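Local coordinates for protein ribose 5-phosphate isomerase B (Anaplasma phagocytophilum, PDB 4EM8) that probably interconverts ribose 5-phosphate and ribulose 5-phosphate, an aldose-ketose isomerisation of the pentose phosphate pathway, at residues F11-H16 / I75-A80; V19-F24 / L110-R115; H55-E60 / G67-G72. All blocks are in the same frame, centred on the assembly; numbering follows the deposited sequence.

Interaction 1 of 3, residues F11-H16 / I75-A80; sequences FLSSDH and IGMSIA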
loop_
_atom_site.group_PDB
_atom_site.type_symbol
_atom_site.label_atom_id
_atom_site.label_comp_id
_atom_site.label_asym_id
_atom_site.label_seq_id
_atom_site.Cartn_x
_atom_site.Cartn_y
_atom_site.Cartn_z
ATOM N N PHE A 11 -11.025 5.686 -13.833
ATOM C CA PHE A 11 -11.975 4.664 -13.444
ATOM C C PHE A 11 -12.014 4.559 -11.910
ATOM O O PHE A 11 -10.967 4.424 -11.218
ATOM C CB PHE A 11 -11.602 3.312 -14.096
ATOM C CG PHE A 11 -11.667 3.320 -15.606
ATOM C CD1 PHE A 11 -10.661 3.921 -16.363
ATOM C CD2 PHE A 11 -12.733 2.690 -16.285
ATOM C CE1 PHE A 11 -10.738 3.940 -17.759
ATOM C CE2 PHE A 11 -12.807 2.690 -17.683
ATOM C CZ PHE A 11 -11.804 3.310 -18.423
ATOM N N LEU A 12 -13.224 4.586 -11.363
ATOM C CA LEU A 12 -13.386 4.610 -9.913
ATOM C C LEU A 12 -14.241 3.464 -9.435
ATOM O O LEU A 12 -15.243 3.132 -10.072
ATOM C CB LEU A 12 -14.041 5.910 -9.485
ATOM C CG LEU A 12 -13.272 7.216 -9.778
ATOM C CD1 LEU A 12 -13.836 7.923 -11.020
ATOM C CD2 LEU A 12 -13.318 8.161 -8.574
ATOM N N SER A 13 -13.859 2.865 -8.313
ATOM C CA SER A 13 -14.721 1.898 -7.670
ATOM C C SER A 13 -14.594 1.905 -6.167
ATOM O O SER A 13 -13.611 2.392 -5.603
ATOM C CB SER A 13 -14.503 0.472 -8.222
ATOM O OG SER A 13 -13.395 -0.143 -7.632
ATOM N N SER A 14 -15.618 1.337 -5.533
ATOM C CA SER A 14 -15.632 1.148 -4.118
ATOM C C SER A 14 -16.476 -0.030 -3.663
ATOM O O SER A 14 -17.249 -0.660 -4.433
ATOM C CB SER A 14 -16.171 2.421 -3.429
ATOM O OG SER A 14 -17.586 2.486 -3.559
ATOM N N ASP A 15 -16.291 -0.337 -2.384
ATOM C CA ASP A 15 -17.221 -1.174 -1.667
ATOM C C ASP A 15 -18.262 -0.250 -1.035
ATOM O O ASP A 15 -18.325 0.957 -1.334
ATOM C CB ASP A 15 -16.506 -2.129 -0.673
ATOM C CG ASP A 15 -15.941 -1.438 0.535
ATOM O OD1 ASP A 15 -16.070 -0.213 0.665
ATOM O OD2 ASP A 15 -15.338 -2.147 1.377
ATOM N N HIS A 16 -19.111 -0.815 -0.199
ATOM C CA HIS A 16 -20.226 -0.055 0.348
ATOM C C HIS A 16 -19.749 1.108 1.174
ATOM O O HIS A 16 -20.400 2.140 1.193
ATOM C CB HIS A 16 -21.086 -0.964 1.218
ATOM C CG HIS A 16 -20.290 -1.744 2.204
ATOM N ND1 HIS A 16 -19.532 -2.798 1.848
ATOM C CD2 HIS A 16 -20.117 -1.576 3.572
ATOM C CE1 HIS A 16 -18.926 -3.302 2.940
ATOM N NE2 HIS A 16 -19.275 -2.550 3.990
ATOM N N ILE A 75 -6.640 0.009 2.843
ATOM C CA ILE A 75 -5.579 -0.975 2.972
ATOM C C ILE A 75 -5.877 -2.149 2.058
ATOM O O ILE A 75 -5.019 -2.590 1.284
ATOM C CB ILE A 75 -5.405 -1.484 4.430
ATOM C CG1 ILE A 75 -5.025 -0.327 5.345
ATOM C CG2 ILE A 75 -4.340 -2.594 4.487
ATOM C CD1 ILE A 75 -5.358 -0.550 6.796
ATOM N N GLY A 76 -7.116 -2.625 2.102
ATOM C CA GLY A 76 -7.508 -3.774 1.299
ATOM C C GLY A 76 -7.503 -3.524 -0.199
ATOM O O GLY A 76 -7.057 -4.383 -0.975
ATOM N N MET A 77 -8.000 -2.368 -0.610
ATOM C CA MET A 77 -7.935 -2.002 -2.028
ATOM C C MET A 77 -6.491 -1.932 -2.540
ATOM O O MET A 77 -6.204 -2.363 -3.653
ATOM C CB MET A 77 -8.633 -0.663 -2.281
ATOM C CG MET A 77 -10.177 -0.741 -2.265
ATOM S SD MET A 77 -10.772 -1.919 -3.488
ATOM C CE MET A 77 -12.446 -1.286 -3.763
ATOM N N SER A 78 -5.578 -1.371 -1.750
ATOM C CA SER A 78 -4.167 -1.275 -2.220
ATOM C C SER A 78 -3.510 -2.637 -2.375
ATOM O O SER A 78 -2.825 -2.897 -3.365
ATOM C CB SER A 78 -3.331 -0.336 -1.353
ATOM O OG SER A 78 -3.474 -0.680 0.001
ATOM N N ILE A 79 -3.784 -3.544 -1.444
ATOM C CA ILE A 79 -3.308 -4.924 -1.556
ATOM C C ILE A 79 -3.847 -5.585 -2.844
ATOM O O ILE A 79 -3.089 -6.168 -3.615
ATOM C CB ILE A 79 -3.740 -5.778 -0.338
ATOM C CG1 ILE A 79 -3.011 -5.339 0.943
ATOM C CG2 ILE A 79 -3.464 -7.263 -0.585
ATOM C CD1 ILE A 79 -3.656 -5.904 2.211
ATOM N N ALA A 80 -5.161 -5.507 -3.048
ATOM C CA ALA A 80 -5.814 -6.150 -4.162
ATOM C C ALA A 80 -5.374 -5.572 -5.510
ATOM O O ALA A 80 -5.199 -6.318 -6.468
ATOM C CB ALA A 80 -7.335 -6.049 -3.996
#
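The methyl end of Met-77 makes this contact, reaching from helix 75-81 to the last residues of strand 9-14. CE lies 4.0 Å from CA of Ser-14, and from the hydroxyl OG of Ser-13 it is 4.1 Å away. It also comes near the backbone at N of Asp-15. Two torsions steer it there: CG stands anti to the carbonyl carbon (chi1 -75°) and the chain then bends at chi2 (-58°), after which the thioether runs on extended to CE. An unbranched, flexible methionine suits this place because it can span the gap between a helix and a strand whose closest CA atoms, those of Ser-14 and Met-77, are 8.6 Å apart. Along the way Met-77 also packs on Leu-69 and Cys-111 of the neighbouring strands.

The two serines behave differently. Ser-13 OG hydrogen-bonds to the carbonyl oxygen of Tyr-53, while Ser-14 turns its CB away from the helix and meets Met-77 with its backbone, CA nearest. On that far side Ser-14 OG donates to the carbonyl O of Asp-15 at 2.8 Å, 17° off the carbonyl plane, and takes a hydrogen bond from Arg-22 NH2. Asp-15, predicted to bind the sugar phosphate, lies beside Cys-71, the predicted proton acceptor.

With no hydrogen bond passing between strand end and helix, the contact rests on dispersion: a methyl group lies against backbone and one serine hydroxyl, and both serine hydroxyls have their hydrogen bonds with other partners, next to the predicted active site.

Interaction 2 of 3, residues V19-F24 / L110-R115; sequences VELRLF and LCFGSR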
loop_
_atom_site.group_PDB
_atom_site.type_symbol
_atom_site.label_atom_id
_atom_site.label_comp_id
_atom_site.label_asym_id
_atom_site.label_seq_id
_atom_site.Cartn_x
_atom_site.Cartn_y
_atom_site.Cartn_z
ATOM N N VAL A 19 -18.876 4.391 -1.110
ATOM C CA VAL A 19 -19.826 4.904 -2.136
ATOM C C VAL A 19 -19.937 6.424 -2.122
ATOM O O VAL A 19 -19.771 7.078 -3.164
ATOM C CB VAL A 19 -21.222 4.255 -1.999
ATOM C CG1 VAL A 19 -22.241 4.965 -2.881
ATOM C CG2 VAL A 19 -21.160 2.745 -2.305
ATOM N N GLU A 20 -20.189 7.002 -0.952
ATOM C CA GLU A 20 -20.356 8.448 -0.834
ATOM C C GLU A 20 -19.096 9.209 -1.306
ATOM O O GLU A 20 -19.196 10.132 -2.097
ATOM C CB GLU A 20 -20.737 8.816 0.611
ATOM C CG GLU A 20 -20.772 10.302 0.923
ATOM C CD GLU A 20 -21.413 10.623 2.278
ATOM O OE1 GLU A 20 -21.906 9.689 2.963
ATOM O OE2 GLU A 20 -21.432 11.831 2.650
ATOM N N LEU A 21 -17.912 8.793 -0.864
ATOM C CA LEU A 21 -16.705 9.453 -1.310
ATOM C C LEU A 21 -16.485 9.253 -2.817
ATOM O O LEU A 21 -16.050 10.173 -3.522
ATOM C CB LEU A 21 -15.504 8.927 -0.532
ATOM C CG LEU A 21 -14.156 9.586 -0.814
ATOM C CD1 LEU A 21 -14.218 11.102 -0.551
ATOM C CD2 LEU A 21 -13.056 8.892 -0.010
ATOM N N ARG A 22 -16.737 8.031 -3.300
ATOM C CA ARG A 22 -16.592 7.735 -4.713
ATOM C C ARG A 22 -17.435 8.678 -5.596
ATOM O O ARG A 22 -16.989 9.133 -6.661
ATOM C CB ARG A 22 -16.951 6.265 -4.984
ATOM C CG ARG A 22 -16.630 5.848 -6.401
ATOM C CD ARG A 22 -17.177 4.485 -6.775
ATOM N NE ARG A 22 -18.551 4.526 -7.230
ATOM C CZ ARG A 22 -19.552 3.770 -6.784
ATOM N NH1 ARG A 22 -20.753 3.884 -7.357
ATOM N NH2 ARG A 22 -19.391 2.880 -5.808
ATOM N N LEU A 23 -18.649 8.955 -5.171
ATOM C CA LEU A 23 -19.558 9.778 -5.979
ATOM C C LEU A 23 -19.131 11.260 -5.892
ATOM O O LEU A 23 -19.169 11.980 -6.899
ATOM C CB LEU A 23 -21.016 9.577 -5.547
ATOM C CG LEU A 23 -21.653 8.187 -5.755
ATOM C CD1 LEU A 23 -23.076 8.169 -5.183
ATOM C CD2 LEU A 23 -21.658 7.725 -7.216
ATOM N N PHE A 24 -18.666 11.676 -4.706
ATOM C CA PHE A 24 -18.087 13.011 -4.499
ATOM C C PHE A 24 -16.864 13.267 -5.401
ATOM O O PHE A 24 -16.775 14.327 -6.060
ATOM C CB PHE A 24 -17.719 13.207 -3.019
ATOM C CG PHE A 24 -17.137 14.574 -2.698
ATOM C CD1 PHE A 24 -17.964 15.683 -2.538
ATOM C CD2 PHE A 24 -15.753 14.746 -2.579
ATOM C CE1 PHE A 24 -17.435 16.934 -2.243
ATOM C CE2 PHE A 24 -15.212 15.995 -2.288
ATOM C CZ PHE A 24 -16.055 17.087 -2.122
ATOM N N LEU A 110 -4.849 5.366 -7.169
ATOM C CA LEU A 110 -4.938 6.025 -5.874
ATOM C C LEU A 110 -5.984 5.317 -5.001
ATOM O O LEU A 110 -7.137 5.159 -5.415
ATOM C CB LEU A 110 -5.270 7.506 -6.063
ATOM C CG LEU A 110 -5.554 8.443 -4.849
ATOM C CD1 LEU A 110 -4.455 8.375 -3.794
ATOM C CD2 LEU A 110 -5.781 9.892 -5.305
ATOM N N CYS A 111 -5.583 4.866 -3.811
ATOM C CA CYS A 111 -6.520 4.268 -2.861
ATOM C C CYS A 111 -6.837 5.200 -1.684
ATOM O O CYS A 111 -5.940 5.817 -1.167
ATOM C CB CYS A 111 -5.930 2.965 -2.326
ATOM S SG CYS A 111 -5.576 1.775 -3.651
ATOM N N PHE A 112 -8.095 5.264 -1.259
ATOM C CA PHE A 112 -8.514 6.027 -0.084
ATOM C C PHE A 112 -9.228 5.135 0.927
ATOM O O PHE A 112 -9.837 4.147 0.550
ATOM C CB PHE A 112 -9.542 7.099 -0.460
ATOM C CG PHE A 112 -8.982 8.224 -1.231
ATOM C CD1 PHE A 112 -8.181 9.146 -0.605
ATOM C CD2 PHE A 112 -9.326 8.416 -2.570
ATOM C CE1 PHE A 112 -7.657 10.203 -1.305
ATOM C CE2 PHE A 112 -8.823 9.482 -3.272
ATOM C CZ PHE A 112 -7.999 10.387 -2.628
ATOM N N GLY A 113 -9.184 5.564 2.185
ATOM C CA GLY A 113 -9.897 4.967 3.318
ATOM C C GLY A 113 -10.982 5.942 3.682
ATOM O O GLY A 113 -10.737 6.925 4.417
ATOM N N SER A 114 -12.199 5.657 3.207
ATOM C CA SER A 114 -13.309 6.602 3.294
ATOM C C SER A 114 -13.695 6.901 4.735
ATOM O O SER A 114 -14.184 7.982 5.018
ATOM C CB SER A 114 -14.536 6.072 2.541
ATOM O OG SER A 114 -14.992 4.832 3.125
ATOM N N ARG A 115 -13.471 5.954 5.647
ATOM C CA ARG A 115 -13.802 6.168 7.051
ATOM C C ARG A 115 -12.780 6.979 7.837
ATOM O O ARG A 115 -13.021 7.290 8.974
ATOM C CB ARG A 115 -14.065 4.815 7.742
ATOM C CG ARG A 115 -15.354 4.206 7.254
ATOM C CD ARG A 115 -15.621 2.844 7.838
ATOM N NE ARG A 115 -16.915 2.324 7.373
ATOM C CZ ARG A 115 -17.232 1.029 7.283
ATOM N NH1 ARG A 115 -16.362 0.098 7.631
ATOM N NH2 ARG A 115 -18.437 0.665 6.854
#
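Leu-21 presses one methyl, CD2, into the corner where strand 109-113 ends and the chain turns at Ser-114. This methyl is 4.0 Å from CB of Phe-112 and equally close, 4.0 Å, to CA of Ser-114, so it sits against two alternate residues of the strand end at once. CG anti to the backbone N (chi1 -176°) carries the branch straight out from the helix toward the sheet. A branched aliphatic chain suits the spot, since a single methyl can touch Phe-112 and Ser-114 together.

Phe-112 offers mainly its CB; the ring is met only obliquely, and the two side chains cross at about a right angle. One face of that ring takes CD1 of Leu-110, 4.2 Å above the plane and displaced toward the rim, while Val-68 of the adjoining strand packs on the same side chain.

The parallel sheet here is the core of a three-layer alpha/beta/alpha, Rossmann-like fold. Helix 19-31 covers one face of it, and helix 119-131 lies alongside, touched by Phe-24 of the first helix and by Leu-110 from strand 109-113. Leu-21 also rests on Ile-70 of strand 66-71, the neighbour of strand 109-113 in the sheet.

Ser-114 joins the apolar cluster through carbon alone: its CB is 4.1 Å from Leu-21 CD2. A small serine is apt here, giving the leucine a carbon surface while its OG turns to polar company in weak hydrogen bonds, one to the carbonyl oxygen of Ala-17 and one to that of Cys-71, the predicted proton acceptor. The next residue, Arg-115, is predicted to bind the sugar phosphate.

Interaction 3 of 3, residues H55-E60 / G67-G72; sequences HDVVRE and GVLICG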
loop_
_atom_site.group_PDB
_atom_site.type_symbol
_atom_site.label_atom_id
_atom_site.label_comp_id
_atom_site.label_asym_id
_atom_site.label_seq_id
_atom_site.Cartn_x
_atom_site.Cartn_y
_atom_site.Cartn_z
ATOM N N HIS A 55 -11.167 -5.516 -10.228
ATOM C CA HIS A 55 -10.871 -6.007 -11.574
ATOM C C HIS A 55 -11.261 -5.067 -12.681
ATOM O O HIS A 55 -10.485 -4.814 -13.594
ATOM C CB HIS A 55 -11.522 -7.372 -11.775
ATOM C CG HIS A 55 -11.065 -8.395 -10.773
ATOM N ND1 HIS A 55 -11.742 -8.647 -9.636
ATOM C CD2 HIS A 55 -9.933 -9.216 -10.752
ATOM C CE1 HIS A 55 -11.088 -9.595 -8.931
ATOM N NE2 HIS A 55 -9.984 -9.940 -9.617
ATOM N N ASP A 56 -12.462 -4.526 -12.612
ATOM C CA ASP A 56 -12.938 -3.642 -13.657
ATOM C C ASP A 56 -12.153 -2.347 -13.787
ATOM O O ASP A 56 -12.114 -1.758 -14.871
ATOM C CB ASP A 56 -14.398 -3.299 -13.416
ATOM C CG ASP A 56 -15.334 -4.376 -13.885
ATOM O OD1 ASP A 56 -14.896 -5.369 -14.514
ATOM O OD2 ASP A 56 -16.535 -4.211 -13.620
ATOM N N VAL A 57 -11.557 -1.895 -12.686
ATOM C CA VAL A 57 -10.741 -0.699 -12.696
ATOM C C VAL A 57 -9.355 -1.025 -13.248
ATOM O O VAL A 57 -8.904 -0.417 -14.231
ATOM C CB VAL A 57 -10.694 -0.099 -11.271
ATOM C CG1 VAL A 57 -9.684 1.036 -11.132
ATOM C CG2 VAL A 57 -12.076 0.422 -10.897
ATOM N N VAL A 58 -8.683 -2.002 -12.647
ATOM C CA VAL A 58 -7.303 -2.302 -13.037
ATOM C C VAL A 58 -7.185 -2.781 -14.500
ATOM O O VAL A 58 -6.172 -2.523 -15.154
ATOM C CB VAL A 58 -6.637 -3.329 -12.104
ATOM C CG1 VAL A 58 -6.706 -2.811 -10.672
ATOM C CG2 VAL A 58 -7.232 -4.732 -12.255
ATOM N N ARG A 59 -8.230 -3.427 -15.007
ATOM C CA ARG A 59 -8.294 -3.823 -16.442
ATOM C C ARG A 59 -8.151 -2.602 -17.339
ATOM O O ARG A 59 -7.634 -2.719 -18.427
ATOM C CB ARG A 59 -9.631 -4.497 -16.795
ATOM C CG ARG A 59 -9.518 -5.967 -17.213
ATOM C CD ARG A 59 -10.810 -6.550 -17.791
ATOM N NE ARG A 59 -11.902 -6.690 -16.810
ATOM C CZ ARG A 59 -11.964 -7.604 -15.828
ATOM N NH1 ARG A 59 -13.018 -7.624 -15.023
ATOM N NH2 ARG A 59 -10.988 -8.493 -15.623
ATOM N N GLU A 60 -8.625 -1.435 -16.886
ATOM C CA GLU A 60 -8.654 -0.252 -17.744
ATOM C C GLU A 60 -7.497 0.725 -17.527
ATOM O O GLU A 60 -7.324 1.656 -18.304
ATOM C CB GLU A 60 -9.985 0.502 -17.589
ATOM C CG GLU A 60 -11.229 -0.344 -17.845
ATOM C CD GLU A 60 -11.359 -0.812 -19.275
ATOM O OE1 GLU A 60 -12.126 -1.767 -19.495
ATOM O OE2 GLU A 60 -10.700 -0.251 -20.182
ATOM N N GLY A 67 -6.769 4.998 -11.998
ATOM C CA GLY A 67 -7.834 4.397 -11.223
ATOM C C GLY A 67 -7.879 4.975 -9.846
ATOM O O GLY A 67 -6.876 5.470 -9.340
ATOM N N VAL A 68 -9.062 4.928 -9.242
ATOM C CA VAL A 68 -9.254 5.284 -7.849
ATOM C C VAL A 68 -10.063 4.158 -7.199
ATOM O O VAL A 68 -11.147 3.788 -7.697
ATOM C CB VAL A 68 -9.975 6.637 -7.653
ATOM C CG1 VAL A 68 -10.193 6.923 -6.184
ATOM C CG2 VAL A 68 -9.204 7.803 -8.281
ATOM N N LEU A 69 -9.525 3.594 -6.129
ATOM C CA LEU A 69 -10.201 2.543 -5.348
ATOM C C LEU A 69 -10.474 2.939 -3.897
ATOM O O LEU A 69 -9.594 3.490 -3.219
ATOM C CB LEU A 69 -9.342 1.283 -5.376
ATOM C CG LEU A 69 -9.115 0.639 -6.762
ATOM C CD1 LEU A 69 -8.035 -0.453 -6.652
ATOM C CD2 LEU A 69 -10.389 0.038 -7.353
ATOM N N ILE A 70 -11.667 2.624 -3.374
ATOM C CA ILE A 70 -12.035 3.109 -2.040
ATOM C C ILE A 70 -12.696 2.029 -1.177
ATOM O O ILE A 70 -13.657 1.418 -1.588
ATOM C CB ILE A 70 -12.971 4.342 -2.078
ATOM C CG1 ILE A 70 -12.461 5.425 -3.082
ATOM C CG2 ILE A 70 -13.124 4.940 -0.669
ATOM C CD1 ILE A 70 -13.504 6.458 -3.432
ATOM N N CYS A 71 -12.136 1.766 -0.009
ATOM C CA CYS A 71 -12.797 0.895 0.967
ATOM C C CYS A 71 -12.734 1.651 2.278
ATOM O O CYS A 71 -12.305 2.804 2.302
ATOM C CB CYS A 71 -12.163 -0.490 1.037
ATOM S SG CYS A 71 -10.424 -0.600 1.579
ATOM N N GLY A 72 -13.117 1.016 3.384
ATOM C CA GLY A 72 -13.115 1.735 4.657
ATOM C C GLY A 72 -11.780 2.355 5.058
ATOM O O GLY A 72 -11.714 3.513 5.509
#
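Val-57 carries the contact from the short helix 55-58 across to strand 66-71. Starting at its CB, the first neighbour is CD2 of Leu-69, 3.9 Å away. Of the two branches, CG1 stands anti to the backbone N (chi1 171°) and goes furthest across, ending 3.8 Å from CA of Gly-67 and 4.0 Å from the same Leu-69 CD2. The other branch, CG2, is also 3.9 Å from Leu-69 CD2, so one leucine methyl faces all three side-chain carbons of the valine. Gly-67 fits its place for lack of a side chain, letting CG1 lie directly against the strand backbone.

The chain here forms a beta-alpha-beta crossover: it leaves strand 35-38, passes through helix 55-58 and returns as strand 66-71, stepping over strand 9-14. The helix covers the sheet face opposite that of helix 19-31: Val-57 packs on Ser-13 and Leu-69, whereas helix 19-31 packs on Leu-12 and Ile-70, which point to the other face. Leu-69, with CG anti to its carbonyl carbon, slides past Val-57 in the opposite direction and packs on Ala-81 of helix 75-81 as well. Two residues on, Cys-71 is the predicted proton acceptor.

Facing away from the sheet, Arg-59 NH1 donates to OD1 of Asp-56 at 3.0 Å (152° at the hydrogen), a salt bridge whose oxygen is met nearly along its C-O axis though it lies 18° out of the guanidinium plane. The carbonyl O of His-55 sits 3.8 Å above the centre of the Arg-59 guanidinium.

All three contacts serve one parallel sheet, in which strands 9-14, 66-71 and 109-113 lie side by side. Interactions 1 and 3 are on one face, their centres about 5 Å apart; interaction 2 is on the other, its centre about 9 Å from that of interaction 1 and 11 Å from that of interaction 3. Along the chain interactions 1 and 2 alternate their segments, whereas both segments of interaction 3 fall between the two of either. Backbone hydrogen bonds from Leu-110 to Gly-67 and Leu-69 tie interactions 2 and 3 together. Helices are thus packed on both faces while several predicted residues, among them Asp-15, Cys-71 and Arg-115, gather at or just beyond the C-terminal ends of these strands.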